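PDB 3RHF: putative polyphosphate kinase 2 family protein from Arthrobacter aurescens, which probably works as a polyphosphate kinase of the PPK2 family, passing phosphate between polyphosphate and nucleotides. Local coordinates for residues Arg150-Ala155 / Arg218-Asp223; Leu77-Ala82 / Ser141-Val146; Lys183-Ile188 / Trp242-Ala247; Asp145-Arg150 / Met225-Val230. All coordinates share one frame; numbering follows the deposited sequence.

Interaction 1: Arg150-Ala155 / Arg218-Asp223; sequences RVHGWA and RAYWDD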
loop_
_atom_site.group_PDB
_atom_site.type_symbol
_atom_site.label_atom_id
_atom_site.label_comp_id
_atom_site.label_asym_id
_atom_site.label_seq_id
_atom_site.Cartn_x
_atom_site.Cartn_y
_atom_site.Cartn_z
ATOM N N ARG A 150 -7.216 24.753 17.444
ATOM C CA ARG A 150 -8.051 25.934 17.485
ATOM C C ARG A 150 -9.293 25.689 18.337
ATOM O O ARG A 150 -9.490 26.338 19.361
ATOM C CB ARG A 150 -8.435 26.332 16.080
ATOM C CG ARG A 150 -9.250 27.585 16.033
ATOM C CD ARG A 150 -9.332 28.045 14.615
ATOM N NE ARG A 150 -9.798 29.407 14.485
ATOM C CZ ARG A 150 -11.072 29.786 14.588
ATOM N NH1 ARG A 150 -12.065 28.905 14.845
ATOM N NH2 ARG A 150 -11.363 31.063 14.403
ATOM N N VAL A 151 -10.104 24.728 17.908
ATOM C CA VAL A 151 -11.312 24.323 18.596
ATOM C C VAL A 151 -11.147 24.289 20.107
ATOM O O VAL A 151 -11.964 24.850 20.828
ATOM C CB VAL A 151 -11.759 22.939 18.156
ATOM C CG1 VAL A 151 -13.019 22.494 18.933
ATOM C CG2 VAL A 151 -12.038 22.931 16.677
ATOM N N HIS A 152 -10.098 23.634 20.576
ATOM C CA HIS A 152 -9.898 23.411 22.005
ATOM C C HIS A 152 -9.016 24.448 22.735
ATOM O O HIS A 152 -8.570 24.215 23.857
ATOM C CB HIS A 152 -9.400 21.986 22.218
ATOM C CG HIS A 152 -10.453 20.958 21.948
ATOM N ND1 HIS A 152 -10.214 19.816 21.219
ATOM C CD2 HIS A 152 -11.763 20.916 22.298
ATOM C CE1 HIS A 152 -11.323 19.106 21.139
ATOM N NE2 HIS A 152 -12.282 19.754 21.780
ATOM N N GLY A 153 -8.814 25.606 22.112
ATOM C CA GLY A 153 -8.033 26.692 22.717
ATOM C C GLY A 153 -6.596 26.347 23.075
ATOM O O GLY A 153 -6.020 26.962 23.975
ATOM N N TRP A 154 -6.006 25.374 22.378
ATOM C CA TRP A 154 -4.640 24.936 22.673
ATOM C C TRP A 154 -3.588 25.803 21.986
ATOM O O TRP A 154 -2.403 25.520 22.092
ATOM C CB TRP A 154 -4.427 23.477 22.272
ATOM C CG TRP A 154 -5.269 22.460 23.007
ATOM C CD1 TRP A 154 -5.939 22.632 24.190
ATOM C CD2 TRP A 154 -5.463 21.089 22.636
ATOM N NE1 TRP A 154 -6.561 21.472 24.552
ATOM C CE2 TRP A 154 -6.292 20.505 23.621
ATOM C CE3 TRP A 154 -5.034 20.304 21.556
ATOM C CZ2 TRP A 154 -6.702 19.158 23.563
ATOM C CZ3 TRP A 154 -5.451 18.965 21.490
ATOM C CH2 TRP A 154 -6.274 18.406 22.493
ATOM N N ALA A 155 -4.008 26.854 21.284
ATOM C CA ALA A 155 -3.066 27.856 20.779
ATOM C C ALA A 155 -3.798 29.204 20.552
ATOM O O ALA A 155 -4.942 29.208 20.097
ATOM C CB ALA A 155 -2.415 27.341 19.501
ATOM N N ARG A 218 -18.708 15.655 18.497
ATOM C CA ARG A 218 -19.908 16.199 17.832
ATOM C C ARG A 218 -20.353 17.483 18.528
ATOM O O ARG A 218 -20.853 18.410 17.897
ATOM C CB ARG A 218 -21.088 15.217 17.839
ATOM C CG ARG A 218 -20.968 14.042 16.908
ATOM C CD ARG A 218 -22.183 13.098 16.977
ATOM N NE ARG A 218 -23.458 13.741 16.611
ATOM C CZ ARG A 218 -23.798 14.127 15.378
ATOM N NH1 ARG A 218 -24.978 14.693 15.164
ATOM N NH2 ARG A 218 -22.979 13.948 14.343
ATOM N N ALA A 219 -20.175 17.521 19.842
ATOM C CA ALA A 219 -20.481 18.700 20.622
ATOM C C ALA A 219 -19.708 19.908 20.061
ATOM O O ALA A 219 -20.185 21.032 20.130
ATOM C CB ALA A 219 -20.157 18.449 22.095
ATOM N N TYR A 220 -18.546 19.669 19.448
ATOM C CA TYR A 220 -17.755 20.747 18.902
ATOM C C TYR A 220 -17.869 20.914 17.394
ATOM O O TYR A 220 -17.095 21.656 16.784
ATOM C CB TYR A 220 -16.304 20.581 19.328
ATOM C CG TYR A 220 -16.105 20.671 20.827
ATOM C CD1 TYR A 220 -15.886 21.891 21.455
ATOM C CD2 TYR A 220 -16.144 19.532 21.615
ATOM C CE1 TYR A 220 -15.708 21.960 22.857
ATOM C CE2 TYR A 220 -15.974 19.587 23.000
ATOM C CZ TYR A 220 -15.760 20.796 23.612
ATOM O OH TYR A 220 -15.601 20.823 24.968
ATOM N N TRP A 221 -18.887 20.320 16.800
ATOM C CA TRP A 221 -18.983 20.282 15.349
ATOM C C TRP A 221 -18.895 21.639 14.630
ATOM O O TRP A 221 -18.248 21.746 13.584
ATOM C CB TRP A 221 -20.248 19.534 14.888
ATOM C CG TRP A 221 -20.330 19.392 13.382
ATOM C CD1 TRP A 221 -20.748 20.331 12.507
ATOM C CD2 TRP A 221 -19.956 18.260 12.597
ATOM N NE1 TRP A 221 -20.695 19.855 11.225
ATOM C CE2 TRP A 221 -20.201 18.588 11.252
ATOM C CE3 TRP A 221 -19.446 16.997 12.904
ATOM C CZ2 TRP A 221 -19.975 17.711 10.212
ATOM C CZ3 TRP A 221 -19.200 16.120 11.877
ATOM C CH2 TRP A 221 -19.457 16.484 10.533
ATOM N N ASP A 222 -19.567 22.665 15.135
ATOM C CA ASP A 222 -19.609 23.913 14.383
ATOM C C ASP A 222 -18.295 24.660 14.547
ATOM O O ASP A 222 -17.936 25.411 13.657
ATOM C CB ASP A 222 -20.807 24.793 14.787
ATOM C CG ASP A 222 -22.168 24.160 14.410
ATOM O OD1 ASP A 222 -22.384 23.775 13.218
ATOM O OD2 ASP A 222 -23.022 24.065 15.323
ATOM N N ASP A 223 -17.603 24.458 15.675
ATOM C CA ASP A 223 -16.278 25.052 15.914
ATOM C C ASP A 223 -15.281 24.483 14.854
ATOM O O ASP A 223 -14.557 25.240 14.168
ATOM C CB ASP A 223 -15.766 24.756 17.345
ATOM C CG ASP A 223 -16.617 25.426 18.484
ATOM O OD1 ASP A 223 -16.902 26.644 18.391
ATOM O OD2 ASP A 223 -16.972 24.735 19.495
#
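His152 and Tyr220 both set CG anti to their own carbonyl carbon (chi1 -70° and -63°), and from there the two rings meet edge to face. The meeting point is the Schellman motif that ends helix 148-151, with Gly153 at positive phi as its C-prime residue; across from it Tyr220 is the N-cap of helix 221-235 and the third residue of the type I turn Arg218-Trp221. His152 brings its NE2 down over the centre of the phenol ring, 3.8 Å above the plane of Tyr220. The planes stand at 79°, a T-shaped pair with 4.8 Å between centroids. Next to this pair, Val151 brings its CG1 branch into the corner between Tyr220 and Asp223, with CG1 3.8 Å from Tyr220 CB. An alanine in place of Tyr220 would probably leave the His152 imidazole without the face it rests on, more able to turn, with the CB contact to Val151 remaining. Tyr224 of the same helix also touches Val151 and His152, so the loop end leans on the first turn of helix 221-235. This is a surface contact with no hydrogen bond across it. The same methyl also touches Asp223, whose CB lies 3.9 Å from Val151 CG1.

Interaction 2: Leu77-Ala82 / Ser141-Val146; sequences LLILQA and SQYEDV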
loop_
_atom_site.group_PDB
_atom_site.type_symbol
_atom_site.label_atom_id
_atom_site.label_comp_id
_atom_site.label_asym_id
_atom_site.label_seq_id
_atom_site.Cartn_x
_atom_site.Cartn_y
_atom_site.Cartn_z
ATOM N N LEU A 77 1.947 15.017 -3.723
ATOM C CA LEU A 77 1.550 14.920 -2.313
ATOM C C LEU A 77 0.049 15.203 -2.213
ATOM O O LEU A 77 -0.411 16.337 -2.468
ATOM C CB LEU A 77 2.341 15.912 -1.431
ATOM C CG LEU A 77 2.034 15.922 0.098
ATOM C CD1 LEU A 77 2.234 14.530 0.749
ATOM C CD2 LEU A 77 2.773 16.980 0.919
ATOM N N LEU A 78 -0.687 14.139 -1.854
ATOM C CA LEU A 78 -2.080 14.188 -1.565
ATOM C C LEU A 78 -2.257 14.355 -0.074
ATOM O O LEU A 78 -1.781 13.504 0.706
ATOM C CB LEU A 78 -2.725 12.900 -2.012
ATOM C CG LEU A 78 -4.235 12.705 -1.792
ATOM C CD1 LEU A 78 -5.078 13.699 -2.645
ATOM C CD2 LEU A 78 -4.620 11.279 -2.122
ATOM N N ILE A 79 -2.929 15.452 0.314
ATOM C CA ILE A 79 -3.321 15.719 1.688
ATOM C C ILE A 79 -4.821 15.564 1.854
ATOM O O ILE A 79 -5.602 16.322 1.253
ATOM C CB ILE A 79 -2.937 17.190 2.190
ATOM C CG1 ILE A 79 -1.421 17.424 2.103
ATOM C CG2 ILE A 79 -3.358 17.373 3.605
ATOM C CD1 ILE A 79 -0.937 18.815 2.388
ATOM N N LEU A 80 -5.201 14.633 2.729
ATOM C CA LEU A 80 -6.598 14.476 3.144
ATOM C C LEU A 80 -6.894 14.945 4.561
ATOM O O LEU A 80 -6.250 14.506 5.496
ATOM C CB LEU A 80 -7.022 13.058 3.047
ATOM C CG LEU A 80 -6.996 12.597 1.615
ATOM C CD1 LEU A 80 -6.866 11.064 1.643
ATOM C CD2 LEU A 80 -8.236 13.065 0.877
ATOM N N GLN A 81 -7.881 15.826 4.701
ATOM C CA GLN A 81 -8.471 16.142 6.015
ATOM C C GLN A 81 -9.955 15.900 5.963
ATOM O O GLN A 81 -10.598 16.136 4.915
ATOM C CB GLN A 81 -8.245 17.606 6.358
ATOM C CG GLN A 81 -6.774 18.011 6.539
ATOM C CD GLN A 81 -6.244 17.616 7.865
ATOM O OE1 GLN A 81 -5.053 17.460 8.036
ATOM N NE2 GLN A 81 -7.120 17.435 8.813
ATOM N N ALA A 82 -10.498 15.438 7.087
ATOM C CA ALA A 82 -11.927 15.250 7.251
ATOM C C ALA A 82 -12.271 14.862 8.680
ATOM O O ALA A 82 -11.443 14.336 9.375
ATOM C CB ALA A 82 -12.444 14.196 6.305
ATOM N N SER A 141 -2.695 15.744 8.434
ATOM C CA SER A 141 -1.566 16.522 7.984
ATOM C C SER A 141 -1.131 17.633 8.957
ATOM O O SER A 141 -1.420 17.596 10.170
ATOM C CB SER A 141 -1.926 17.153 6.662
ATOM O OG SER A 141 -2.720 18.285 6.903
ATOM N N GLN A 142 -0.394 18.594 8.412
ATOM C CA GLN A 142 0.047 19.764 9.163
ATOM C C GLN A 142 -1.134 20.647 9.632
ATOM O O GLN A 142 -1.013 21.382 10.617
ATOM C CB GLN A 142 1.027 20.595 8.346
ATOM C CG GLN A 142 0.475 21.212 7.045
ATOM C CD GLN A 142 0.604 20.300 5.861
ATOM O OE1 GLN A 142 0.786 19.078 6.029
ATOM N NE2 GLN A 142 0.507 20.876 4.631
ATOM N N TYR A 143 -2.265 20.531 8.945
ATOM C CA TYR A 143 -3.453 21.264 9.271
ATOM C C TYR A 143 -4.066 20.880 10.608
ATOM O O TYR A 143 -4.743 21.714 11.227
ATOM C CB TYR A 143 -4.470 21.148 8.129
ATOM C CG TYR A 143 -3.985 21.964 6.937
ATOM C CD1 TYR A 143 -4.231 23.310 6.853
ATOM C CD2 TYR A 143 -3.233 21.381 5.928
ATOM C CE1 TYR A 143 -3.764 24.076 5.750
ATOM C CE2 TYR A 143 -2.760 22.118 4.840
ATOM C CZ TYR A 143 -3.013 23.472 4.766
ATOM O OH TYR A 143 -2.550 24.184 3.681
ATOM N N GLU A 144 -3.817 19.665 11.082
ATOM C CA GLU A 144 -4.346 19.275 12.377
ATOM C C GLU A 144 -3.986 20.330 13.405
ATOM O O GLU A 144 -4.797 20.616 14.332
ATOM C CB GLU A 144 -3.830 17.922 12.852
ATOM C CG GLU A 144 -4.366 16.748 12.046
ATOM C CD GLU A 144 -5.838 16.469 12.293
ATOM O OE1 GLU A 144 -6.169 15.953 13.363
ATOM O OE2 GLU A 144 -6.678 16.737 11.422
ATOM N N ASP A 145 -2.799 20.940 13.218
ATOM C CA ASP A 145 -2.293 21.899 14.186
ATOM C C ASP A 145 -2.934 23.271 14.080
ATOM O O ASP A 145 -2.634 24.110 14.888
ATOM C CB ASP A 145 -0.786 21.986 14.109
ATOM C CG ASP A 145 -0.131 20.695 14.529
ATOM O OD1 ASP A 145 -0.162 20.393 15.745
ATOM O OD2 ASP A 145 0.406 19.978 13.654
ATOM N N VAL A 146 -3.800 23.508 13.097
ATOM C CA VAL A 146 -4.690 24.670 13.143
ATOM C C VAL A 146 -6.191 24.336 13.181
ATOM O O VAL A 146 -7.019 25.212 12.906
ATOM C CB VAL A 146 -4.439 25.619 11.977
ATOM C CG1 VAL A 146 -3.037 26.110 12.052
ATOM C CG2 VAL A 146 -4.757 24.958 10.635
#
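The Gln81 amide and the Glu144 carboxylate lie nearly in one plane, 14° apart, and are joined by one bond. Gln81 NE2 gives a hydrogen bond of 2.7 Å to Glu144 OE2, almost straight at 167°; the oxygen stays within the amide plane and takes the hydrogen on its anti lone pair. The Tyr143 ring is met at its edge instead, by Ile79 CD1 across the contact and by Ser141 OG from its own loop, while its ring also forms an edge-to-face pair with Trp242. At the other end of the Gln81 amide, OE1 accepts from Ser141 OG at 2.7 Å. That hydroxyl sits between the backbone N and the carbonyl carbon of Ser141 (chi1 80°), where it can serve two partners: it donates to Gln81 OE1 and accepts from Tyr143 N at 3.1 Å, closing an ST turn. Both ends of the amide are thus gripped, which fixes its rotation in a buried place. Ile79 fills in beside these bonds with van der Waals contacts: its CG2 packs 3.4 Å from Ser141 CB, and its CD1 comes equally near Gln142 NE2, the Ile79 and Gln142 side chains crossing at about a right angle. Tyr143 OH goes on to Glu171 and Lys183. The segment 77-82 is the middle strand of the parallel sheet, flanked by strands 135-139 and 179-187; the loop 141-146, which follows strand 135-139, lies over it, with helix 157-176 behind, packing on Tyr143 and Val146.

Interaction 3: Lys183-Ile188 / Trp242-Ala247; sequences KVMLNI and WHVVPA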
loop_
_atom_site.group_PDB
_atom_site.type_symbol
_atom_site.label_atom_id
_atom_site.label_comp_id
_atom_site.label_asym_id
_atom_site.label_seq_id
_atom_site.Cartn_x
_atom_site.Cartn_y
_atom_site.Cartn_z
ATOM N N LYS A 183 -4.607 19.186 -2.155
ATOM C CA LYS A 183 -5.233 19.229 -0.836
ATOM C C LYS A 183 -6.749 18.969 -0.942
ATOM O O LYS A 183 -7.452 19.608 -1.728
ATOM C CB LYS A 183 -4.978 20.571 -0.135
ATOM C CG LYS A 183 -3.502 20.935 -0.005
ATOM C CD LYS A 183 -3.222 22.051 1.046
ATOM C CE LYS A 183 -3.772 23.456 0.671
ATOM N NZ LYS A 183 -2.863 24.618 1.005
ATOM N N VAL A 184 -7.237 18.013 -0.172
ATOM C CA VAL A 184 -8.623 17.613 -0.255
ATOM C C VAL A 184 -9.241 17.616 1.130
ATOM O O VAL A 184 -8.683 17.071 2.111
ATOM C CB VAL A 184 -8.758 16.216 -0.880
ATOM C CG1 VAL A 184 -10.054 15.593 -0.472
ATOM C CG2 VAL A 184 -8.638 16.322 -2.397
HETATM N N MSE A 185 -10.401 18.252 1.232
HETATM C CA MSE A 185 -11.210 18.118 2.459
HETATM C C MSE A 185 -12.484 17.388 2.131
HETATM O O MSE A 185 -13.261 17.807 1.279
HETATM C CB MSE A 185 -11.496 19.454 3.083
HETATM C CG MSE A 185 -12.132 19.321 4.494
HETATM SE SE MSE A 185 -14.012 19.956 4.498
HETATM C CE MSE A 185 -14.398 19.810 6.465
ATOM N N LEU A 186 -12.684 16.267 2.792
ATOM C CA LEU A 186 -13.917 15.507 2.619
ATOM C C LEU A 186 -14.996 16.029 3.560
ATOM O O LEU A 186 -14.867 15.908 4.765
ATOM C CB LEU A 186 -13.691 14.011 2.918
ATOM C CG LEU A 186 -12.598 13.321 2.150
ATOM C CD1 LEU A 186 -12.541 11.929 2.689
ATOM C CD2 LEU A 186 -12.898 13.380 0.662
ATOM N N ASN A 187 -16.074 16.554 3.001
ATOM C CA ASN A 187 -17.076 17.272 3.768
ATOM C C ASN A 187 -18.377 16.427 3.885
ATOM O O ASN A 187 -19.071 16.118 2.896
ATOM C CB ASN A 187 -17.298 18.604 3.064
ATOM C CG ASN A 187 -18.236 19.528 3.788
ATOM O OD1 ASN A 187 -18.125 19.765 4.998
ATOM N ND2 ASN A 187 -19.114 20.136 3.030
ATOM N N ILE A 188 -18.686 16.011 5.097
ATOM C CA ILE A 188 -19.975 15.376 5.343
ATOM C C ILE A 188 -20.767 16.262 6.265
ATOM O O ILE A 188 -20.193 17.068 7.018
ATOM C CB ILE A 188 -19.858 13.953 5.915
ATOM C CG1 ILE A 188 -19.130 13.949 7.279
ATOM C CG2 ILE A 188 -19.176 13.041 4.860
ATOM C CD1 ILE A 188 -18.987 12.570 7.921
ATOM N N TRP A 242 -6.942 24.613 -1.853
ATOM C CA TRP A 242 -7.780 23.631 -1.160
ATOM C C TRP A 242 -8.915 23.146 -2.060
ATOM O O TRP A 242 -9.349 23.857 -2.927
ATOM C CB TRP A 242 -8.390 24.227 0.087
ATOM C CG TRP A 242 -7.574 24.037 1.258
ATOM C CD1 TRP A 242 -6.811 24.984 1.907
ATOM C CD2 TRP A 242 -7.448 22.855 1.971
ATOM N NE1 TRP A 242 -6.205 24.429 2.976
ATOM C CE2 TRP A 242 -6.562 23.109 3.041
ATOM C CE3 TRP A 242 -7.981 21.591 1.818
ATOM C CZ2 TRP A 242 -6.199 22.131 3.961
ATOM C CZ3 TRP A 242 -7.607 20.592 2.730
ATOM C CH2 TRP A 242 -6.728 20.870 3.782
ATOM N N HIS A 243 -9.359 21.924 -1.876
ATOM C CA HIS A 243 -10.539 21.470 -2.538
ATOM C C HIS A 243 -11.423 20.863 -1.482
ATOM O O HIS A 243 -10.956 20.121 -0.642
ATOM C CB HIS A 243 -10.223 20.418 -3.585
ATOM C CG HIS A 243 -9.227 20.859 -4.603
ATOM N ND1 HIS A 243 -7.875 20.743 -4.404
ATOM C CD2 HIS A 243 -9.389 21.411 -5.830
ATOM C CE1 HIS A 243 -7.247 21.223 -5.461
ATOM N NE2 HIS A 243 -8.144 21.619 -6.347
ATOM N N VAL A 244 -12.699 21.184 -1.538
ATOM C CA VAL A 244 -13.678 20.649 -0.617
ATOM C C VAL A 244 -14.641 19.817 -1.461
ATOM O O VAL A 244 -15.286 20.340 -2.369
ATOM C CB VAL A 244 -14.445 21.774 0.099
ATOM C CG1 VAL A 244 -15.692 21.182 0.793
ATOM C CG2 VAL A 244 -13.526 22.551 1.087
ATOM N N VAL A 245 -14.675 18.520 -1.150
ATOM C CA VAL A 245 -15.292 17.490 -1.928
ATOM C C VAL A 245 -16.486 16.964 -1.130
ATOM O O VAL A 245 -16.315 16.322 -0.075
ATOM C CB VAL A 245 -14.326 16.304 -2.132
ATOM C CG1 VAL A 245 -15.017 15.231 -2.849
ATOM C CG2 VAL A 245 -13.030 16.709 -2.887
ATOM N N PRO A 246 -17.711 17.228 -1.611
ATOM C CA PRO A 246 -18.903 16.695 -0.976
ATOM C C PRO A 246 -18.770 15.181 -0.841
ATOM O O PRO A 246 -18.461 14.515 -1.822
ATOM C CB PRO A 246 -19.971 17.048 -1.968
ATOM C CG PRO A 246 -19.560 18.299 -2.502
ATOM C CD PRO A 246 -18.062 18.253 -2.592
ATOM N N ALA A 247 -18.929 14.659 0.374
ATOM C CA ALA A 247 -18.562 13.271 0.656
ATOM C C ALA A 247 -19.678 12.441 1.286
ATOM O O ALA A 247 -19.446 11.291 1.648
ATOM C CB ALA A 247 -17.347 13.226 1.537
#
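Met185 and Val245 hold the tight half of this contact between parallel strands. Val245 N donates to Met185 O at 2.9 Å, nearly straight at 175°, while Met185 N reaches His243 O at 2.7 Å; Asn187 N and Ala247 N carry the pattern onward to Val245 O and Asn187 O. Val184 CG1 meets Val245 CG2 on one face of the sheet, and Asn187 CB packs 3.8 Å from Val244 CG1 on the other. At the Lys183 end the backbone bonding is weaker: Lys183 O receives only a weak bond from His243 N, but the imidazole adds another, His243 ND1 lying 2.9 Å from Lys183 O, which sits in the ring plane. On the opposite face Lys183 lays CE over the five-membered ring of Trp242, 3.5 Å from its centroid, and NZ makes an off-centre cation-pi contact before its salt bridge with Glu171. All touching residues are buried, so the contrast is in bonding; a triethylene glycol, probably from the crystallisation liquor, lies about 4 Å from the His243 side chain. Strand 242-246 is one of the two outermost of the chain's five, joined to 179-187 through helices in a beta-alpha-beta crossover, and the order 2-3-1-4-5 is that of a P-loop kinase core.

Interaction 4: Asp145-Arg150 / Met225-Val230; sequences DVLIHR and MDAYSV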
loop_
_atom_site.group_PDB
_atom_site.type_symbol
_atom_site.label_atom_id
_atom_site.label_comp_id
_atom_site.label_asym_id
_atom_site.label_seq_id
_atom_site.Cartn_x
_atom_site.Cartn_y
_atom_site.Cartn_z
ATOM N N ASP A 145 -2.799 20.940 13.218
ATOM C CA ASP A 145 -2.293 21.899 14.186
ATOM C C ASP A 145 -2.934 23.271 14.080
ATOM O O ASP A 145 -2.634 24.110 14.888
ATOM C CB ASP A 145 -0.786 21.986 14.109
ATOM C CG ASP A 145 -0.131 20.695 14.529
ATOM O OD1 ASP A 145 -0.162 20.393 15.745
ATOM O OD2 ASP A 145 0.406 19.978 13.654
ATOM N N VAL A 146 -3.800 23.508 13.097
ATOM C CA VAL A 146 -4.690 24.670 13.143
ATOM C C VAL A 146 -6.191 24.336 13.181
ATOM O O VAL A 146 -7.019 25.212 12.906
ATOM C CB VAL A 146 -4.439 25.619 11.977
ATOM C CG1 VAL A 146 -3.037 26.110 12.052
ATOM C CG2 VAL A 146 -4.757 24.958 10.635
ATOM N N LEU A 147 -6.533 23.092 13.505
ATOM C CA LEU A 147 -7.942 22.675 13.582
ATOM C C LEU A 147 -8.279 22.245 15.013
ATOM O O LEU A 147 -8.929 22.956 15.725
ATOM C CB LEU A 147 -8.269 21.540 12.595
ATOM C CG LEU A 147 -8.129 21.923 11.128
ATOM C CD1 LEU A 147 -8.004 20.699 10.261
ATOM C CD2 LEU A 147 -9.270 22.839 10.674
ATOM N N ILE A 148 -7.823 21.070 15.419
ATOM C CA ILE A 148 -8.125 20.562 16.715
ATOM C C ILE A 148 -7.615 21.608 17.730
ATOM O O ILE A 148 -8.342 22.028 18.623
ATOM C CB ILE A 148 -7.582 19.087 16.882
ATOM C CG1 ILE A 148 -8.212 18.411 18.110
ATOM C CG2 ILE A 148 -6.106 19.024 17.031
ATOM C CD1 ILE A 148 -8.054 16.839 18.137
ATOM N N HIS A 149 -6.400 22.098 17.529
ATOM C CA HIS A 149 -5.796 23.056 18.454
ATOM C C HIS A 149 -6.626 24.330 18.547
ATOM O O HIS A 149 -6.740 24.928 19.601
ATOM C CB HIS A 149 -4.373 23.398 18.005
ATOM C CG HIS A 149 -3.370 22.305 18.241
ATOM N ND1 HIS A 149 -2.216 22.500 18.976
ATOM C CD2 HIS A 149 -3.339 21.018 17.827
ATOM C CE1 HIS A 149 -1.516 21.379 19.007
ATOM N NE2 HIS A 149 -2.180 20.461 18.325
ATOM N N ARG A 150 -7.216 24.753 17.444
ATOM C CA ARG A 150 -8.051 25.934 17.485
ATOM C C ARG A 150 -9.293 25.689 18.337
ATOM O O ARG A 150 -9.490 26.338 19.361
ATOM C CB ARG A 150 -8.435 26.332 16.080
ATOM C CG ARG A 150 -9.250 27.585 16.033
ATOM C CD ARG A 150 -9.332 28.045 14.615
ATOM N NE ARG A 150 -9.798 29.407 14.485
ATOM C CZ ARG A 150 -11.072 29.786 14.588
ATOM N NH1 ARG A 150 -12.065 28.905 14.845
ATOM N NH2 ARG A 150 -11.363 31.063 14.403
HETATM N N MSE A 225 -16.162 23.190 11.882
HETATM C CA MSE A 225 -16.453 23.807 10.585
HETATM C C MSE A 225 -15.860 25.209 10.434
HETATM O O MSE A 225 -15.459 25.608 9.336
HETATM C CB MSE A 225 -17.951 23.924 10.326
HETATM C CG MSE A 225 -18.709 22.595 10.051
HETATM SE SE MSE A 225 -17.853 21.270 8.859
HETATM C CE MSE A 225 -16.736 20.299 10.161
ATOM N N ASP A 226 -15.836 25.966 11.538
ATOM C CA ASP A 226 -15.265 27.325 11.537
ATOM C C ASP A 226 -13.716 27.258 11.331
ATOM O O ASP A 226 -13.125 28.029 10.552
ATOM C CB ASP A 226 -15.681 28.101 12.823
ATOM C CG ASP A 226 -15.303 29.575 12.769
ATOM O OD1 ASP A 226 -15.796 30.279 11.859
ATOM O OD2 ASP A 226 -14.489 30.042 13.617
ATOM N N ALA A 227 -13.090 26.330 12.045
ATOM C CA ALA A 227 -11.665 26.122 11.948
ATOM C C ALA A 227 -11.272 25.831 10.505
ATOM O O ALA A 227 -10.301 26.386 9.987
ATOM C CB ALA A 227 -11.248 24.979 12.842
ATOM N N TYR A 228 -12.043 24.965 9.865
ATOM C CA TYR A 228 -11.764 24.588 8.507
ATOM C C TYR A 228 -11.886 25.803 7.624
ATOM O O TYR A 228 -11.016 26.072 6.799
ATOM C CB TYR A 228 -12.707 23.455 8.028
ATOM C CG TYR A 228 -12.118 22.075 8.288
ATOM C CD1 TYR A 228 -11.086 21.586 7.503
ATOM C CD2 TYR A 228 -12.562 21.281 9.347
ATOM C CE1 TYR A 228 -10.528 20.358 7.753
ATOM C CE2 TYR A 228 -11.984 20.024 9.593
ATOM C CZ TYR A 228 -10.960 19.580 8.787
ATOM O OH TYR A 228 -10.348 18.350 9.003
ATOM N N SER A 229 -12.983 26.537 7.788
ATOM C CA SER A 229 -13.287 27.597 6.861
ATOM C C SER A 229 -12.258 28.683 6.996
ATOM O O SER A 229 -11.864 29.252 6.009
ATOM C CB SER A 229 -14.714 28.124 7.051
ATOM O OG SER A 229 -14.803 28.710 8.296
ATOM N N VAL A 230 -11.785 28.937 8.212
ATOM C CA VAL A 230 -10.732 29.931 8.414
ATOM C C VAL A 230 -9.428 29.447 7.795
ATOM O O VAL A 230 -8.822 30.164 6.977
ATOM C CB VAL A 230 -10.544 30.297 9.884
ATOM C CG1 VAL A 230 -9.284 31.202 10.068
ATOM C CG2 VAL A 230 -11.813 30.987 10.388
#
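Arg150 and Asp226 supply the charge in this contact. With CG anti to the backbone N (chi1 -177°) and an extended chain as far as NE, the guanidinium reaches one carboxylate oxygen: Arg150 NH1 to Asp226 OD2 is 2.9 Å, bent at 137°, and NH2 adds a weak bond to the same atom. Sharing OD2 makes the salt bridge one-sided; it is met on the anti side, out of the carboxylate plane, and the two planes stand 58° apart. Val230 CG2 lies over one guanidinium face, 4.0 Å from Arg150 NH2. An alanine at Arg150 would probably leave the Asp226 carboxylate without its mate and take from Val230 CG2 the guanidinium face it packs on. The backbone elements are the loop leading into helix 148-151, with that helix's first residues, and helix 221-235, in an outer layer of the alpha/beta/alpha sandwich; small Ala227 lets Leu147 come in close. The apolar part is a CH-pi contact: Leu147 CD2 sits over the centre of the Tyr228 ring, 3.7 Å from its centroid, while its CD1 lies 3.5 Å from Tyr228 CZ. The same CD2 packs 3.6 Å from Ala227 CB. Inside helix 221-235, Ser229 OG donates to Asp226 O, which also accepts from Val230 N.

How the interactions relate
Interactions 2 and 3 are buried and both use the sheet, interaction 2 setting a loop on strand 75-82 and interaction 3 pairing two strands; Tyr143 OH with Lys183 NZ links the two. Interaction 3 runs mainly on backbone hydrogen bonds, interaction 2 on side-chain ones to and from Gln81. Interactions 1 and 4 hold the same pair, helices 148-151 and 221-235, and share Arg150; interaction 1 is a surface contact of rings and a valine, whereas interaction 4 is partly buried and mixes a salt bridge at its rim with leucine packing inside. Interaction 4 also reaches the sheet: the ring of Tyr228 touches Met185, and its hydroxyl lies near Gln81.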